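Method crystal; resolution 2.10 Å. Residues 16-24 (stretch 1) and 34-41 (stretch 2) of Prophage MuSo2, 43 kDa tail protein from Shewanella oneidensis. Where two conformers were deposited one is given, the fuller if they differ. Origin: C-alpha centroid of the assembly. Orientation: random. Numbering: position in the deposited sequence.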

# COMPACT_ATOMS: atom_id res chain seq x y z
N TYR A 16 26.33 6.19 23.27
CA TYR A 16 26.30 5.08 22.33
C TYR A 16 26.98 5.51 21.04
O TYR A 16 26.49 6.36 20.30
CB TYR A 16 24.86 4.67 22.04
CG TYR A 16 24.07 4.16 23.23
CD1 TYR A 16 23.34 5.04 24.05
CD2 TYR A 16 24.03 2.79 23.52
CE1 TYR A 16 22.59 4.57 25.15
CE2 TYR A 16 23.30 2.31 24.62
CZ TYR A 16 22.58 3.20 25.42
OH TYR A 16 21.87 2.70 26.49
N GLN A 17 28.15 4.92 20.80
CA GLN A 17 28.93 5.19 19.62
C GLN A 17 29.31 3.84 19.05
O GLN A 17 29.34 2.84 19.77
CB GLN A 17 30.18 6.01 19.99
CG GLN A 17 30.95 6.58 18.79
CD GLN A 17 32.05 5.64 18.27
OE1 GLN A 17 32.53 4.75 18.99
NE2 GLN A 17 32.45 5.84 17.02
N GLY A 18 29.59 3.80 17.75
CA GLY A 18 30.06 2.58 17.12
C GLY A 18 28.96 1.88 16.37
O GLY A 18 29.06 0.69 16.07
N TRP A 19 27.90 2.63 16.06
CA TRP A 19 26.78 2.14 15.28
C TRP A 19 27.27 1.65 13.93
O TRP A 19 28.27 2.16 13.40
CB TRP A 19 25.74 3.26 15.11
CG TRP A 19 25.18 3.74 16.43
CD1 TRP A 19 25.62 4.80 17.18
CD2 TRP A 19 24.10 3.15 17.18
NE1 TRP A 19 24.87 4.93 18.34
CE2 TRP A 19 23.93 3.93 18.36
CE3 TRP A 19 23.25 2.05 16.98
CZ2 TRP A 19 22.95 3.63 19.32
CZ3 TRP A 19 22.27 1.76 17.93
CH2 TRP A 19 22.13 2.55 19.09
N THR A 20 26.60 0.64 13.39
CA THR A 20 26.99 0.03 12.14
C THR A 20 26.16 0.59 10.97
O THR A 20 26.58 0.48 9.82
CB THR A 20 26.89 -1.53 12.17
OG1 THR A 20 25.60 -1.93 12.62
CG2 THR A 20 27.96 -2.15 13.07
N LYS A 21 25.00 1.17 11.28
CA LYS A 21 24.18 1.86 10.29
C LYS A 21 23.42 3.03 10.92
O LYS A 21 22.75 2.87 11.94
CB LYS A 21 23.21 0.88 9.61
CG LYS A 21 22.60 1.38 8.30
CD LYS A 21 21.67 0.30 7.72
CE LYS A 21 20.42 0.11 8.60
NZ LYS A 21 19.48 -0.92 8.04
N ILE A 22 23.55 4.22 10.33
CA ILE A 22 22.91 5.45 10.84
C ILE A 22 22.19 6.10 9.68
O ILE A 22 22.78 6.21 8.59
CB ILE A 22 23.99 6.42 11.40
CG1 ILE A 22 24.81 5.73 12.49
CG2 ILE A 22 23.35 7.79 11.89
CD1 ILE A 22 25.99 6.53 13.01
N GLY A 23 20.93 6.49 9.87
CA GLY A 23 20.19 7.30 8.89
C GLY A 23 19.49 8.42 9.63
O GLY A 23 18.74 8.17 10.57
N ILE A 24 19.75 9.68 9.28
CA ILE A 24 19.00 10.79 9.93
C ILE A 24 18.41 11.68 8.83
O ILE A 24 19.13 12.12 7.93
CB ILE A 24 19.86 11.60 10.92
CG1 ILE A 24 20.24 10.75 12.13
CG2 ILE A 24 19.11 12.85 11.42
CD1 ILE A 24 21.51 11.27 12.90
N ALA A 34 13.52 12.30 11.15
CA ALA A 34 13.65 10.90 11.57
C ALA A 34 15.06 10.57 11.90
O ALA A 34 15.98 11.11 11.31
CB ALA A 34 13.13 9.95 10.43
N PHE A 35 15.25 9.66 12.85
CA PHE A 35 16.53 8.99 13.00
C PHE A 35 16.34 7.47 13.12
O PHE A 35 15.33 7.01 13.61
CB PHE A 35 17.36 9.56 14.18
CG PHE A 35 16.77 9.34 15.55
CD1 PHE A 35 17.09 8.19 16.29
CD2 PHE A 35 15.93 10.29 16.13
CE1 PHE A 35 16.57 7.97 17.54
CE2 PHE A 35 15.40 10.07 17.42
CZ PHE A 35 15.71 8.91 18.11
N ASP A 36 17.34 6.72 12.65
CA ASP A 36 17.37 5.26 12.79
C ASP A 36 18.83 4.86 12.99
O ASP A 36 19.69 5.18 12.15
CB ASP A 36 16.80 4.58 11.54
CG ASP A 36 15.94 3.34 11.85
OD1 ASP A 36 16.26 2.52 12.75
OD2 ASP A 36 14.92 3.18 11.14
N LEU A 37 19.11 4.18 14.09
CA LEU A 37 20.45 3.73 14.41
C LEU A 37 20.44 2.26 14.70
O LEU A 37 19.55 1.77 15.42
CB LEU A 37 21.05 4.51 15.58
CG LEU A 37 21.39 5.95 15.19
CD1 LEU A 37 20.23 6.86 15.58
CD2 LEU A 37 22.66 6.42 15.84
N GLU A 38 21.38 1.56 14.09
CA GLU A 38 21.48 0.12 14.24
C GLU A 38 22.93 -0.30 14.53
O GLU A 38 23.88 0.26 13.97
CB GLU A 38 20.96 -0.55 12.98
CG GLU A 38 20.99 -2.05 13.02
CD GLU A 38 20.51 -2.64 11.71
OE1 GLU A 38 21.26 -2.59 10.71
OE2 GLU A 38 19.36 -3.12 11.68
N MSE A 39 23.07 -1.29 15.41
CA MSE A 39 24.37 -1.90 15.73
C MSE A 39 24.21 -3.41 15.60
O MSE A 39 23.45 -4.02 16.35
CB MSE A 39 24.78 -1.52 17.15
CG MSE A 39 26.30 -1.39 17.41
SE MSE A 39 26.57 -0.92 19.30
CE MSE A 39 25.93 0.91 19.42
N THR A 40 24.92 -4.01 14.65
CA THR A 40 24.89 -5.46 14.38
C THR A 40 26.21 -6.15 14.73
O THR A 40 27.26 -5.87 14.13
CB THR A 40 24.51 -5.75 12.90
OG1 THR A 40 23.27 -5.10 12.60
CG2 THR A 40 24.39 -7.25 12.60
N TYR A 41 26.17 -7.02 15.73
CA TYR A 41 27.33 -7.83 16.06
C TYR A 41 27.15 -9.26 15.55
O TYR A 41 26.06 -9.81 15.64
CB TYR A 41 27.59 -7.83 17.56
CG TYR A 41 28.31 -6.62 18.08
CD1 TYR A 41 27.63 -5.43 18.31
CD2 TYR A 41 29.68 -6.66 18.37
CE1 TYR A 41 28.29 -4.29 18.82
CE2 TYR A 41 30.36 -5.53 18.87
CZ TYR A 41 29.64 -4.35 19.09
OH TYR A 41 30.27 -3.23 19.58
O HOH W 1 23.97 -2.72 10.99
O HOH W 2 19.89 2.49 10.76
O HOH W 3 17.63 -1.34 10.64

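What holds the two backbones together? Residues 21-24 and 34-41 run as antiparallel strands, with hydrogen bonds concentrated at alternate pairs. Gly23 N donates to Asp36 O and Asp36 N to Gly23 O, both at 2.9 Å; Glu38 N reaches Lys21 O at 2.9 Å, and Lys21 N returns to Glu38 O at 3.1 Å. At the intervening pairs, CA-H groups approach carbonyls instead, as where Ile24 CA lies 3.3 Å from Ala34 O.

How does the pairing end at Thr20? Glu38 O accepts a second amide, Thr20 N, at 2.8 Å, so one carbonyl serves two successive residues. Two residues past Glu38, Thr40 N turns to a side chain, donating to Thr20 OG1 at 3.0 Å. The threonine hydroxyl thus takes up a backbone donor where the regular ladder has stopped.

Which charged groups meet on the Lys21 and Glu38 face? Lys21 NZ and Glu38 OE1 form a long salt bridge at 3.6 Å, and water reinforces it: water 3 accepts from Lys21 NZ at 3.2 Å and donates to Glu38 OE2 at 2.7 Å. Water 1 donates to Glu38 OE1 at 2.7 Å and also bonds to the hydroxyls of Thr20 and Thr40, tying the carboxylate to both threonines.

What fills the apolar side? Trp19 is clasped between two side chains. Leu37 CD2 sits 3.5 Å from the centroid of the five-membered ring, almost on its normal, while the selenomethionine Met39 places CE over the opposite face, 3.6 Å from the six-membered ring centroid. Both are CH-pi contacts. Trp19 NE1 donates to Tyr16 O at 2.9 Å, satisfying the indole's polar group within its own stretch. Farther along, Ile22 CG1 meets Leu37 CD2 at 4.0 Å and Ile24 CG1 packs 3.7 Å from Phe35 CB, extending the buried layer.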